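Local coordinates for protein ribulose bisphosphate carboxylase (Hyperthermus butylicus DSM 5456, PDB 6HUN) that probably adds carbon dioxide and water to ribulose 1,5-bisphosphate to give two molecules of 3-phosphoglycerate, as a magnesium-dependent form III Rubisco that serves archaeal AMP breakdown, at residues 80-84 / 106-110; 38-44 / 139-144; 145-149 / 368-373. One frame throughout, in Å; residues are numbered along the deposited sequence.

Interaction 1. Residues 80-84 / 106-110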
ATOM      1  N   TRP A  80     -16.645  15.821 -21.013  1.00 70.04           N
ATOM      2  CA  TRP A  80     -15.255  15.948 -20.598  1.00 66.78           C
ATOM      3  C   TRP A  80     -14.377  14.784 -21.052  1.00 66.14           C
ATOM      4  O   TRP A  80     -13.200  14.717 -20.653  1.00 68.06           O
ATOM      5  CB  TRP A  80     -15.175  16.111 -19.081  1.00 63.80           C
ATOM      6  CG  TRP A  80     -15.501  17.477 -18.620  1.00 66.04           C
ATOM      7  CD1 TRP A  80     -16.736  18.054 -18.592  1.00 69.47           C
ATOM      8  CD2 TRP A  80     -14.585  18.467 -18.127  1.00 65.44           C
ATOM      9  NE1 TRP A  80     -16.653  19.339 -18.113  1.00 72.24           N
ATOM     10  CE2 TRP A  80     -15.344  19.619 -17.818  1.00 72.68           C
ATOM     11  CE3 TRP A  80     -13.200  18.499 -17.926  1.00 66.06           C
ATOM     12  CZ2 TRP A  80     -14.768  20.781 -17.305  1.00 72.46           C
ATOM     13  CZ3 TRP A  80     -12.627  19.669 -17.416  1.00 66.89           C
ATOM     14  CH2 TRP A  80     -13.415  20.788 -17.123  1.00 66.44           C
ATOM     15  N   PHE A  81     -14.890  13.894 -21.906  1.00 66.42           N
ATOM     16  CA  PHE A  81     -14.127  12.709 -22.295  1.00 66.68           C
ATOM     17  C   PHE A  81     -12.862  13.075 -23.079  1.00 68.04           C
ATOM     18  O   PHE A  81     -11.748  12.691 -22.695  1.00 59.78           O
ATOM     19  CB  PHE A  81     -15.018  11.759 -23.105  1.00 66.48           C
ATOM     20  CG  PHE A  81     -14.303  10.529 -23.597  1.00 64.70           C
ATOM     21  CD1 PHE A  81     -14.250   9.389 -22.817  1.00 59.32           C
ATOM     22  CD2 PHE A  81     -13.684  10.515 -24.837  1.00 66.53           C
ATOM     23  CE1 PHE A  81     -13.601   8.238 -23.271  1.00 59.57           C
ATOM     24  CE2 PHE A  81     -13.015   9.397 -25.288  1.00 66.72           C
ATOM     25  CZ  PHE A  81     -12.978   8.245 -24.508  1.00 64.87           C
ATOM     26  N   GLU A  82     -13.015  13.771 -24.219  1.00 67.16           N
ATOM     27  CA  GLU A  82     -11.834  14.095 -25.024  1.00 67.71           C
ATOM     28  C   GLU A  82     -10.885  15.026 -24.281  1.00 66.07           C
ATOM     29  O   GLU A  82      -9.664  14.953 -24.479  1.00 65.65           O
ATOM     30  CB  GLU A  82     -12.226  14.708 -26.377  1.00 74.35           C
ATOM     31  CG  GLU A  82     -12.810  13.712 -27.382  1.00 75.25           C
ATOM     32  CD  GLU A  82     -11.736  12.831 -28.029  1.00 79.10           C
ATOM     33  OE1 GLU A  82     -12.070  11.695 -28.430  1.00 82.34           O
ATOM     34  OE2 GLU A  82     -10.563  13.253 -28.119  1.00 80.99           O
ATOM     35  N   LYS A  83     -11.423  15.866 -23.390  1.00 66.34           N
ATOM     36  CA  LYS A  83     -10.619  16.777 -22.583  1.00 64.96           C
ATOM     37  C   LYS A  83      -9.755  16.024 -21.562  1.00 62.43           C
ATOM     38  O   LYS A  83      -8.576  16.349 -21.367  1.00 59.26           O
ATOM     39  CB  LYS A  83     -11.546  17.771 -21.875  1.00 67.42           C
ATOM     40  CG  LYS A  83     -10.874  18.621 -20.779  1.00 68.69           C
ATOM     41  CD  LYS A  83      -9.670  19.420 -21.341  1.00 71.82           C
ATOM     42  CE  LYS A  83      -8.503  19.439 -20.311  1.00 62.37           C
ATOM     43  NZ  LYS A  83      -7.166  19.383 -20.995  1.00 61.87           N
ATOM     44  N   LEU A  84     -10.325  15.028 -20.894  1.00 58.85           N
ATOM     45  CA  LEU A  84      -9.636  14.309 -19.836  1.00 56.79           C
ATOM     46  C   LEU A  84      -8.745  13.186 -20.339  1.00 56.42           C
ATOM     47  O   LEU A  84      -8.134  12.501 -19.518  1.00 55.49           O
ATOM     48  CB  LEU A  84     -10.665  13.735 -18.869  1.00 51.86           C
ATOM     49  CG  LEU A  84     -11.435  14.759 -18.055  1.00 54.48           C
ATOM     50  CD1 LEU A  84     -12.500  14.091 -17.188  1.00 52.13           C
ATOM     51  CD2 LEU A  84     -10.439  15.558 -17.197  1.00 53.26           C
ATOM     52  N   PRO A 106      -3.978  15.137 -18.649  1.00 45.45           N
ATOM     53  CA  PRO A 106      -4.532  16.437 -18.230  1.00 47.54           C
ATOM     54  C   PRO A 106      -4.712  16.523 -16.723  1.00 45.18           C
ATOM     55  O   PRO A 106      -5.136  15.565 -16.081  1.00 43.91           O
ATOM     56  CB  PRO A 106      -5.889  16.481 -18.940  1.00 50.46           C
ATOM     57  CG  PRO A 106      -5.924  15.305 -19.863  1.00 50.20           C
ATOM     58  CD  PRO A 106      -4.972  14.299 -19.328  1.00 46.36           C
ATOM     59  N   VAL A 107      -4.360  17.674 -16.142  1.00 47.15           N
ATOM     60  CA  VAL A 107      -4.374  17.777 -14.674  1.00 48.03           C
ATOM     61  C   VAL A 107      -5.788  17.672 -14.104  1.00 46.23           C
ATOM     62  O   VAL A 107      -5.970  17.303 -12.936  1.00 44.61           O
ATOM     63  CB  VAL A 107      -3.686  19.078 -14.201  1.00 53.25           C
ATOM     64  CG1 VAL A 107      -3.814  19.242 -12.705  1.00 55.64           C
ATOM     65  CG2 VAL A 107      -2.209  19.043 -14.492  1.00 50.31           C
ATOM     66  N   GLU A 108      -6.806  17.960 -14.908  1.00 47.16           N
ATOM     67  CA  GLU A 108      -8.187  17.826 -14.462  1.00 47.90           C
ATOM     68  C   GLU A 108      -8.582  16.379 -14.164  1.00 45.34           C
ATOM     69  O   GLU A 108      -9.659  16.150 -13.601  1.00 47.18           O
ATOM     70  CB  GLU A 108      -9.129  18.419 -15.525  1.00 52.02           C
ATOM     71  CG  GLU A 108      -8.986  19.917 -15.726  1.00 63.13           C
ATOM     72  CD  GLU A 108      -7.752  20.323 -16.533  1.00 66.72           C
ATOM     73  OE1 GLU A 108      -7.429  21.542 -16.535  1.00 70.92           O
ATOM     74  OE2 GLU A 108      -7.099  19.445 -17.157  1.00 60.61           O
ATOM     75  N   LEU A 109      -7.751  15.397 -14.525  1.00 43.09           N
ATOM     76  CA  LEU A 109      -8.055  14.023 -14.108  1.00 40.57           C
ATOM     77  C   LEU A 109      -7.939  13.827 -12.598  1.00 42.22           C
ATOM     78  O   LEU A 109      -8.472  12.835 -12.061  1.00 38.97           O
ATOM     79  CB  LEU A 109      -7.110  13.041 -14.793  1.00 44.70           C
ATOM     80  CG  LEU A 109      -7.275  12.670 -16.264  1.00 49.55           C
ATOM     81  CD1 LEU A 109      -6.102  11.828 -16.708  1.00 45.47           C
ATOM     82  CD2 LEU A 109      -8.623  11.921 -16.513  1.00 45.94           C
ATOM     83  N   PHE A 110      -7.142  14.656 -11.907  1.00 40.42           N
ATOM     84  CA  PHE A 110      -6.708  14.355 -10.537  1.00 34.63           C
ATOM     85  C   PHE A 110      -7.435  15.242  -9.523  1.00 49.27           C
ATOM     86  O   PHE A 110      -7.644  16.433  -9.769  1.00 43.08           O
ATOM     87  CB  PHE A 110      -5.173  14.514 -10.446  1.00 33.75           C
ATOM     88  CG  PHE A 110      -4.443  13.681 -11.497  1.00 41.56           C
ATOM     89  CD1 PHE A 110      -4.324  12.297 -11.341  1.00 37.55           C
ATOM     90  CD2 PHE A 110      -3.897  14.272 -12.640  1.00 42.56           C
ATOM     91  CE1 PHE A 110      -3.669  11.523 -12.297  1.00 37.36           C
ATOM     92  CE2 PHE A 110      -3.263  13.525 -13.605  1.00 33.82           C
ATOM     93  CZ  PHE A 110      -3.114  12.152 -13.437  1.00 34.06           C
TER
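Leu84 and Leu109 form the close-packed half of this contact. CD2 of Leu109 lies 3.6 Å from CB of Leu84 and also presses on the Leu84 backbone, its distance to Leu84 O being 3.1 Å. CG and CD1 of Leu109 border the same oxygen, and CD of Pro106 lies near it too, so this buried carbonyl is wrapped in carbon and has no polar partner. Pro106 lays its ring against the backbone of Lys83 and Leu84, with CG 3.2 Å from Lys83 O and 3.6 Å from Leu84 C. Beside it, CD2 of Leu84 reaches CB of Glu108 at 3.6 Å.

The outer side is looser. With its CG anti to the backbone N (chi1 169°) and further bends beyond, Lys83 crosses Glu108 at about a right angle, and the salt bridge from Lys83 NZ to Glu108 OE2 is long, 3.8 Å. Trp80 just touches Glu108: CZ3 at the indole edge is 4.0 Å from Glu108 CG. Replacing Pro106 with a glycine would probably open a gap beside Lys83 O and Leu84 C, where CG of the ring had packed.

The 3-10 turn 107-109 follows strand 99-105 and leads toward helix 115-122, whose Ser121 and Ile122 receive the Phe110 ring. The second subunit closes over the contact: its Phe213 meets Trp80 and packs on Leu84, and its Gln211 bonds to Leu109 O. The two segments thus join the helix before strand 87-93 to the turn after strand 99-105, at the dimer interface.

Interaction 2. Residues 38-44 / 139-144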
ATOM      1  N   LYS A  38       4.218  22.251 -20.360  1.00 63.66           N
ATOM      2  CA  LYS A  38       4.736  22.062 -19.005  1.00 59.17           C
ATOM      3  C   LYS A  38       3.618  21.876 -17.982  1.00 52.88           C
ATOM      4  O   LYS A  38       3.921  21.671 -16.798  1.00 57.17           O
ATOM      5  CB  LYS A  38       5.637  23.253 -18.585  1.00 64.86           C
ATOM      6  CG  LYS A  38       7.146  23.156 -18.961  1.00 65.26           C
ATOM      7  CD  LYS A  38       7.715  21.732 -18.807  1.00 65.64           C
ATOM      8  CE  LYS A  38       8.446  21.496 -17.460  1.00 66.51           C
ATOM      9  NZ  LYS A  38       8.802  20.046 -17.191  1.00 64.72           N
ATOM     10  N   ASP A  39       2.345  21.912 -18.406  1.00 53.30           N
ATOM     11  CA  ASP A  39       1.191  21.930 -17.501  1.00 53.86           C
ATOM     12  C   ASP A  39       0.415  20.612 -17.445  1.00 49.96           C
ATOM     13  O   ASP A  39      -0.697  20.583 -16.918  1.00 49.79           O
ATOM     14  CB  ASP A  39       0.228  23.037 -17.902  1.00 62.34           C
ATOM     15  CG  ASP A  39      -0.235  22.909 -19.345  1.00 72.07           C
ATOM     16  OD1 ASP A  39       0.471  22.225 -20.133  1.00 73.52           O
ATOM     17  OD2 ASP A  39      -1.287  23.508 -19.697  1.00 77.42           O
ATOM     18  N   GLU A  40       0.948  19.536 -17.998  1.00 51.37           N
ATOM     19  CA  GLU A  40       0.309  18.231 -17.973  1.00 46.16           C
ATOM     20  C   GLU A  40       1.117  17.350 -17.039  1.00 42.29           C
ATOM     21  O   GLU A  40       2.326  17.537 -16.905  1.00 41.67           O
ATOM     22  CB  GLU A  40       0.280  17.623 -19.372  1.00 47.64           C
ATOM     23  CG  GLU A  40      -0.531  18.411 -20.423  1.00 56.39           C
ATOM     24  CD  GLU A  40      -1.126  17.452 -21.434  1.00 64.54           C
ATOM     25  OE1 GLU A  40      -0.459  17.228 -22.476  1.00 73.29           O
ATOM     26  OE2 GLU A  40      -2.214  16.864 -21.175  1.00 66.25           O
ATOM     27  N   VAL A  41       0.449  16.411 -16.376  1.00 39.90           N
ATOM     28  CA  VAL A  41       1.186  15.346 -15.685  1.00 36.45           C
ATOM     29  C   VAL A  41       1.768  14.407 -16.724  1.00 36.22           C
ATOM     30  O   VAL A  41       1.087  14.030 -17.681  1.00 42.91           O
ATOM     31  CB  VAL A  41       0.267  14.576 -14.724  1.00 34.29           C
ATOM     32  CG1 VAL A  41       0.969  13.218 -14.214  1.00 30.95           C
ATOM     33  CG2 VAL A  41      -0.195  15.461 -13.604  1.00 34.43           C
ATOM     34  N   ILE A  42       3.032  14.020 -16.549  1.00 36.74           N
ATOM     35  CA  ILE A  42       3.713  13.099 -17.449  1.00 35.36           C
ATOM     36  C   ILE A  42       4.161  11.881 -16.642  1.00 34.37           C
ATOM     37  O   ILE A  42       4.907  12.048 -15.684  1.00 29.47           O
ATOM     38  CB  ILE A  42       4.940  13.775 -18.085  1.00 35.97           C
ATOM     39  CG1 ILE A  42       4.521  15.061 -18.871  1.00 39.65           C
ATOM     40  CG2 ILE A  42       5.682  12.768 -18.945  1.00 35.96           C
ATOM     41  CD1 ILE A  42       3.856  14.679 -20.073  1.00 46.35           C
ATOM     42  N   ALA A  43       3.778  10.682 -17.065  1.00 31.49           N
ATOM     43  CA  ALA A  43       4.277   9.435 -16.459  1.00 31.18           C
ATOM     44  C   ALA A  43       5.217   8.752 -17.447  1.00 30.62           C
ATOM     45  O   ALA A  43       4.912   8.695 -18.642  1.00 34.75           O
ATOM     46  CB  ALA A  43       3.118   8.478 -16.113  1.00 27.65           C
ATOM     47  N   VAL A  44       6.309   8.160 -16.954  1.00 27.55           N
ATOM     48  CA  VAL A  44       7.156   7.305 -17.765  1.00 27.37           C
ATOM     49  C   VAL A  44       7.094   5.878 -17.213  1.00 25.23           C
ATOM     50  O   VAL A  44       7.353   5.634 -16.018  1.00 24.51           O
ATOM     51  CB  VAL A  44       8.589   7.838 -17.889  1.00 36.71           C
ATOM     52  CG1 VAL A  44       9.178   8.140 -16.528  1.00 37.57           C
ATOM     53  CG2 VAL A  44       9.414   6.829 -18.665  1.00 32.44           C
ATOM     54  N   ASP A 139       8.729   7.136 -13.094  1.00 21.90           N
ATOM     55  CA  ASP A 139       8.727   8.490 -12.595  1.00 24.79           C
ATOM     56  C   ASP A 139       7.459   9.176 -13.086  1.00 27.17           C
ATOM     57  O   ASP A 139       6.859   8.770 -14.079  1.00 24.80           O
ATOM     58  CB  ASP A 139       9.966   9.261 -13.118  1.00 25.27           C
ATOM     59  CG  ASP A 139      10.249  10.538 -12.308  1.00 28.67           C
ATOM     60  OD1 ASP A 139       9.522  10.785 -11.301  1.00 26.79           O
ATOM     61  OD2 ASP A 139      11.248  11.228 -12.647  1.00 31.43           O
ATOM     62  N   VAL A 140       7.124  10.282 -12.433  1.00 24.07           N
ATOM     63  CA  VAL A 140       5.954  11.081 -12.827  1.00 23.86           C
ATOM     64  C   VAL A 140       6.358  12.505 -12.599  1.00 26.51           C
ATOM     65  O   VAL A 140       6.881  12.822 -11.526  1.00 28.80           O
ATOM     66  CB  VAL A 140       4.688  10.738 -12.006  1.00 22.78           C
ATOM     67  CG1 VAL A 140       3.524  11.655 -12.424  1.00 25.38           C
ATOM     68  CG2 VAL A 140       4.261   9.288 -12.279  1.00 21.48           C
ATOM     69  N   TYR A 141       6.124  13.338 -13.626  1.00 28.03           N
ATOM     70  CA  TYR A 141       6.365  14.765 -13.560  1.00 30.09           C
ATOM     71  C   TYR A 141       5.066  15.408 -13.127  1.00 30.93           C
ATOM     72  O   TYR A 141       4.012  15.160 -13.745  1.00 31.77           O
ATOM     73  CB  TYR A 141       6.762  15.301 -14.926  1.00 32.81           C
ATOM     74  CG  TYR A 141       6.479  16.806 -15.041  1.00 35.65           C
ATOM     75  CD1 TYR A 141       7.327  17.707 -14.437  1.00 39.83           C
ATOM     76  CD2 TYR A 141       5.358  17.285 -15.696  1.00 37.85           C
ATOM     77  CE1 TYR A 141       7.115  19.115 -14.529  1.00 41.54           C
ATOM     78  CE2 TYR A 141       5.101  18.726 -15.788  1.00 40.80           C
ATOM     79  CZ  TYR A 141       6.001  19.595 -15.181  1.00 42.60           C
ATOM     80  OH  TYR A 141       5.835  20.966 -15.217  1.00 44.17           O
ATOM     81  N   PHE A 142       5.143  16.216 -12.071  1.00 30.88           N
ATOM     82  CA  PHE A 142       3.991  16.930 -11.542  1.00 31.87           C
ATOM     83  C   PHE A 142       4.110  18.396 -11.932  1.00 34.97           C
ATOM     84  O   PHE A 142       5.109  19.026 -11.563  1.00 35.32           O
ATOM     85  CB  PHE A 142       3.905  16.791 -10.031  1.00 29.88           C
ATOM     86  CG  PHE A 142       3.670  15.377  -9.599  1.00 32.30           C
ATOM     87  CD1 PHE A 142       2.420  14.819  -9.771  1.00 36.26           C
ATOM     88  CD2 PHE A 142       4.687  14.608  -9.141  1.00 33.51           C
ATOM     89  CE1 PHE A 142       2.186  13.485  -9.408  1.00 36.23           C
ATOM     90  CE2 PHE A 142       4.449  13.270  -8.740  1.00 29.31           C
ATOM     91  CZ  PHE A 142       3.213  12.733  -8.900  1.00 31.95           C
ATOM     92  N   PRO A 143       3.150  18.970 -12.658  1.00 37.44           N
ATOM     93  CA  PRO A 143       3.248  20.438 -12.999  1.00 40.77           C
ATOM     94  C   PRO A 143       2.947  21.303 -11.795  1.00 41.06           C
ATOM     95  O   PRO A 143       2.292  20.859 -10.844  1.00 39.25           O
ATOM     96  CB  PRO A 143       2.191  20.625 -14.087  1.00 43.30           C
ATOM     97  CG  PRO A 143       1.179  19.582 -13.842  1.00 41.41           C
ATOM     98  CD  PRO A 143       1.943  18.354 -13.255  1.00 37.72           C
ATOM     99  N   PRO A 144       3.382  22.587 -11.814  1.00 43.63           N
ATOM    100  CA  PRO A 144       3.242  23.426 -10.624  1.00 44.01           C
ATOM    101  C   PRO A 144       1.832  23.513 -10.090  1.00 44.26           C
ATOM    102  O   PRO A 144       1.650  23.588  -8.880  1.00 43.12           O
ATOM    103  CB  PRO A 144       3.735  24.818 -11.118  1.00 47.61           C
ATOM    104  CG  PRO A 144       4.671  24.511 -12.197  1.00 47.96           C
ATOM    105  CD  PRO A 144       4.204  23.215 -12.857  1.00 46.10           C
TER
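Tyr141 carries its ring across to the loop leading into strand 41-49, and its OH gives a 2.6 Å hydrogen bond to a lone pair of Lys38 O, in the carbonyl plane. Glu40 O also lies in the ring plane, at the edge, 3.2 Å from Tyr141 CE2; this buried oxygen has no hydrogen-bond partner. The bent Lys38 chain crosses the Tyr141 side chain at about a right angle and brings NZ obliquely to the ring, in an off-centre cation-pi contact, 3.8 Å from the centroid and 32° off the normal. On the other side of the ring plane, Pro143 N stands over the Tyr141 face, offset toward the rim, and Pro143 CD meets Val41 CG2 at 3.6 Å. Val41 CG1 and Val140 CG1 are tight at 3.5 Å.

The backbone sets this register. Ile42 and Tyr141 exchange bonds, Tyr141 N to Ile42 O at 2.7 Å and Ile42 N to Tyr141 O at 3.2 Å, and Val44 N bonds to Asp139 O.

Farther out, Lys317 pairs with Asp139 and bonds to Val140 O. Segments 41-44 and 139-141 run antiparallel at 165°, within neighbouring interior strands of the Rubisco N-terminal domain's mixed sheet.

Interaction 3. Residues 145-149 / 368-373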
ATOM      1  N   SER A 145       0.823  23.570 -10.951  1.00 46.08           N
ATOM      2  CA  SER A 145      -0.530  23.827 -10.474  1.00 46.97           C
ATOM      3  C   SER A 145      -1.077  22.622  -9.735  1.00 48.21           C
ATOM      4  O   SER A 145      -1.932  22.749  -8.852  1.00 43.71           O
ATOM      5  CB  SER A 145      -1.425  24.191 -11.652  1.00 54.88           C
ATOM      6  OG  SER A 145      -1.384  23.119 -12.582  1.00 59.51           O
ATOM      7  N   TYR A 146      -0.579  21.446 -10.070  1.00 43.44           N
ATOM      8  CA  TYR A 146      -0.989  20.275  -9.335  1.00 38.36           C
ATOM      9  C   TYR A 146      -0.081  20.044  -8.129  1.00 38.39           C
ATOM     10  O   TYR A 146      -0.569  19.721  -7.034  1.00 35.49           O
ATOM     11  CB  TYR A 146      -0.970  19.107 -10.301  1.00 37.20           C
ATOM     12  CG  TYR A 146      -1.437  17.773  -9.702  1.00 34.50           C
ATOM     13  CD1 TYR A 146      -2.628  17.659  -8.987  1.00 38.65           C
ATOM     14  CD2 TYR A 146      -0.665  16.657  -9.865  1.00 40.64           C
ATOM     15  CE1 TYR A 146      -3.040  16.402  -8.451  1.00 35.49           C
ATOM     16  CE2 TYR A 146      -1.058  15.414  -9.334  1.00 35.58           C
ATOM     17  CZ  TYR A 146      -2.224  15.295  -8.649  1.00 33.63           C
ATOM     18  OH  TYR A 146      -2.530  14.033  -8.162  1.00 35.02           O
ATOM     19  N   LEU A 147       1.235  20.223  -8.323  1.00 38.33           N
ATOM     20  CA  LEU A 147       2.196  19.987  -7.246  1.00 33.64           C
ATOM     21  C   LEU A 147       1.898  20.890  -6.055  1.00 37.35           C
ATOM     22  O   LEU A 147       1.952  20.451  -4.908  1.00 32.70           O
ATOM     23  CB  LEU A 147       3.626  20.189  -7.762  1.00 33.88           C
ATOM     24  CG  LEU A 147       4.761  19.935  -6.784  1.00 35.97           C
ATOM     25  CD1 LEU A 147       4.727  18.459  -6.359  1.00 28.97           C
ATOM     26  CD2 LEU A 147       6.114  20.232  -7.366  1.00 37.37           C
ATOM     27  N   GLU A 148       1.495  22.143  -6.309  1.00 38.79           N
ATOM     28  CA  GLU A 148       1.225  23.006  -5.168  1.00 38.51           C
ATOM     29  C   GLU A 148      -0.064  22.683  -4.424  1.00 39.93           C
ATOM     30  O   GLU A 148      -0.321  23.330  -3.408  1.00 40.63           O
ATOM     31  CB  GLU A 148       1.222  24.485  -5.621  1.00 42.15           C
ATOM     32  CG  GLU A 148       0.084  24.888  -6.554  1.00 46.68           C
ATOM     33  CD  GLU A 148       0.264  26.334  -7.108  1.00 59.70           C
ATOM     34  OE1 GLU A 148       1.419  26.828  -7.172  1.00 61.03           O
ATOM     35  OE2 GLU A 148      -0.750  26.986  -7.463  1.00 67.33           O
ATOM     36  N   THR A 149      -0.902  21.709  -4.837  1.00 38.98           N
ATOM     37  CA  THR A 149      -2.017  21.338  -3.982  1.00 36.32           C
ATOM     38  C   THR A 149      -1.601  20.427  -2.827  1.00 37.73           C
ATOM     39  O   THR A 149      -2.441  20.071  -1.982  1.00 32.93           O
ATOM     40  CB  THR A 149      -3.128  20.687  -4.837  1.00 36.57           C
ATOM     41  OG1 THR A 149      -2.730  19.405  -5.355  1.00 34.18           O
ATOM     42  CG2 THR A 149      -3.472  21.600  -6.005  1.00 40.09           C
ATOM     43  N   GLN A 368      12.058  17.920 -12.644  1.00 37.58           N
ATOM     44  CA  GLN A 368      11.032  18.220 -11.637  1.00 36.28           C
ATOM     45  C   GLN A 368      11.421  19.449 -10.798  1.00 40.46           C
ATOM     46  O   GLN A 368      12.249  19.333  -9.885  1.00 36.67           O
ATOM     47  CB  GLN A 368      10.766  17.017 -10.717  1.00 32.85           C
ATOM     48  CG  GLN A 368       9.726  17.358  -9.642  1.00 32.04           C
ATOM     49  CD  GLN A 368       8.327  17.473 -10.237  1.00 35.70           C
ATOM     50  OE1 GLN A 368       7.733  16.453 -10.645  1.00 33.25           O
ATOM     51  NE2 GLN A 368       7.796  18.665 -10.284  1.00 36.23           N
ATOM     52  N   PRO A 369      10.808  20.623 -11.038  1.00 40.10           N
ATOM     53  CA  PRO A 369      10.932  21.718 -10.059  1.00 50.77           C
ATOM     54  C   PRO A 369      10.076  21.436  -8.831  1.00 45.63           C
ATOM     55  O   PRO A 369       9.042  20.767  -8.891  1.00 43.77           O
ATOM     56  CB  PRO A 369      10.424  22.971 -10.818  1.00 44.85           C
ATOM     57  CG  PRO A 369       9.865  22.482 -12.156  1.00 45.48           C
ATOM     58  CD  PRO A 369       9.805  20.930 -12.075  1.00 41.91           C
ATOM     59  N   TRP A 370      10.529  21.932  -7.691  1.00 41.37           N
ATOM     60  CA  TRP A 370       9.853  21.655  -6.425  1.00 39.13           C
ATOM     61  C   TRP A 370       9.394  22.952  -5.774  1.00 42.40           C
ATOM     62  O   TRP A 370       9.475  23.122  -4.553  1.00 38.48           O
ATOM     63  CB  TRP A 370      10.781  20.885  -5.483  1.00 34.71           C
ATOM     64  CG  TRP A 370      10.961  19.453  -5.811  1.00 32.25           C
ATOM     65  CD1 TRP A 370      12.002  18.879  -6.455  1.00 33.77           C
ATOM     66  CD2 TRP A 370      10.077  18.408  -5.448  1.00 30.87           C
ATOM     67  NE1 TRP A 370      11.843  17.522  -6.536  1.00 29.99           N
ATOM     68  CE2 TRP A 370      10.648  17.198  -5.927  1.00 28.29           C
ATOM     69  CE3 TRP A 370       8.826  18.375  -4.810  1.00 36.44           C
ATOM     70  CZ2 TRP A 370      10.032  15.978  -5.763  1.00 26.04           C
ATOM     71  CZ3 TRP A 370       8.233  17.114  -4.621  1.00 29.10           C
ATOM     72  CH2 TRP A 370       8.838  15.958  -5.096  1.00 26.32           C
ATOM     73  N   SER A 371       8.966  23.909  -6.593  1.00 41.94           N
ATOM     74  CA  SER A 371       8.530  25.188  -6.046  1.00 44.51           C
ATOM     75  C   SER A 371       7.534  24.980  -4.902  1.00 43.03           C
ATOM     76  O   SER A 371       6.591  24.188  -5.039  1.00 45.36           O
ATOM     77  CB  SER A 371       7.897  25.990  -7.179  1.00 47.84           C
ATOM     78  OG  SER A 371       8.104  27.353  -6.969  1.00 57.53           O
ATOM     79  N   ASN A 372       7.804  25.605  -3.746  1.00 43.72           N
ATOM     80  CA  ASN A 372       6.941  25.528  -2.558  1.00 46.76           C
ATOM     81  C   ASN A 372       6.902  24.150  -1.867  1.00 40.39           C
ATOM     82  O   ASN A 372       5.914  23.814  -1.207  1.00 38.26           O
ATOM     83  CB  ASN A 372       5.504  25.932  -2.899  1.00 45.05           C
ATOM     84  CG  ASN A 372       5.453  27.297  -3.539  1.00 48.32           C
ATOM     85  OD1 ASN A 372       4.811  27.490  -4.573  1.00 52.52           O
ATOM     86  ND2 ASN A 372       6.194  28.234  -2.962  1.00 50.33           N
ATOM     87  N   ILE A 373       7.885  23.287  -2.045  1.00 39.62           N
ATOM     88  CA  ILE A 373       7.901  21.987  -1.355  1.00 34.15           C
ATOM     89  C   ILE A 373       9.287  21.883  -0.700  1.00 28.05           C
ATOM     90  O   ILE A 373      10.277  21.857  -1.400  1.00 30.79           O
ATOM     91  CB  ILE A 373       7.672  20.800  -2.323  1.00 34.20           C
ATOM     92  CG1 ILE A 373       6.364  20.918  -3.154  1.00 34.41           C
ATOM     93  CG2 ILE A 373       7.741  19.470  -1.544  1.00 31.89           C
ATOM     94  CD1 ILE A 373       5.118  20.668  -2.425  1.00 33.32           C
TER
HETATM   95  O   HOH W   1       3.926  26.194  -7.126  1.00 48.14           O
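Apolar packing centres on Leu147, which enters from helix 144-147 and spreads its branches over the 368-373 segment. CG anti to the backbone N (chi1 -178°) carries both methyls outward from the helix: CD1 of Leu147 reaches CZ3 of the Trp370 indole at 4.1 Å, the two side chains crossing at about a right angle. CG of Leu147 lies 4.1 Å from CG1 of Ile373, whose CD1 in turn approaches the Leu147 carbonyl oxygen. Trp370 and Ile373 are the ends of a type II beta turn closed by the bond from Ile373 N to Trp370 O, which places both on the leucine.

Polar groups also border the leucine. Leu147 CD2 lies 3.3 Å from Pro369 O and 3.7 Å from Gln368 NE2. A 2.8 Å hydrogen bond joins Gln368 NE2 to Pro369 O, with the oxygen close to the amide plane. The other end of that amide, OE1, accepts from Phe142 N and Lys317 NZ, fixing its rotation.

On the exposed side the link is through water. One molecule donates to Glu148 OE1 at 2.6 Å and to Asn372 OD1 at 3.0 Å, bridging two acceptors that lie 4.3 Å apart.

Beyond the pair, Arg320 makes a cation-pi contact with Trp370, and Met321 of helix 312-322 packs on Leu147. Direct contact is thus mainly van der Waals packing by one leucine, against apolar side chains and polar atoms already bonded to each other, while the polar link between Glu148 and Asn372 runs through solvent.

From the N terminus, the chain passes 38-44 and then 80-84, turns back at 106-110 to close interaction 1, and reaches 139-144 to close interaction 2; the first loop is therefore nested in the second. Interaction 3 follows in series, opening at 145-149 and closing only at 368-373, after most of the barrel strands have passed. Val107 packs on Asp39 and Pro143, joining interactions 1 and 2, and Phe110 reaches Tyr146 in 145-149. Val41 also packs on Tyr146, joining interactions 2 and 3. Interaction 1 faces the second subunit, interaction 2 pairs strands 41-49 and 132-141 within the N-terminal sheet, and interaction 3 ties the helix that follows to the catalytic domain.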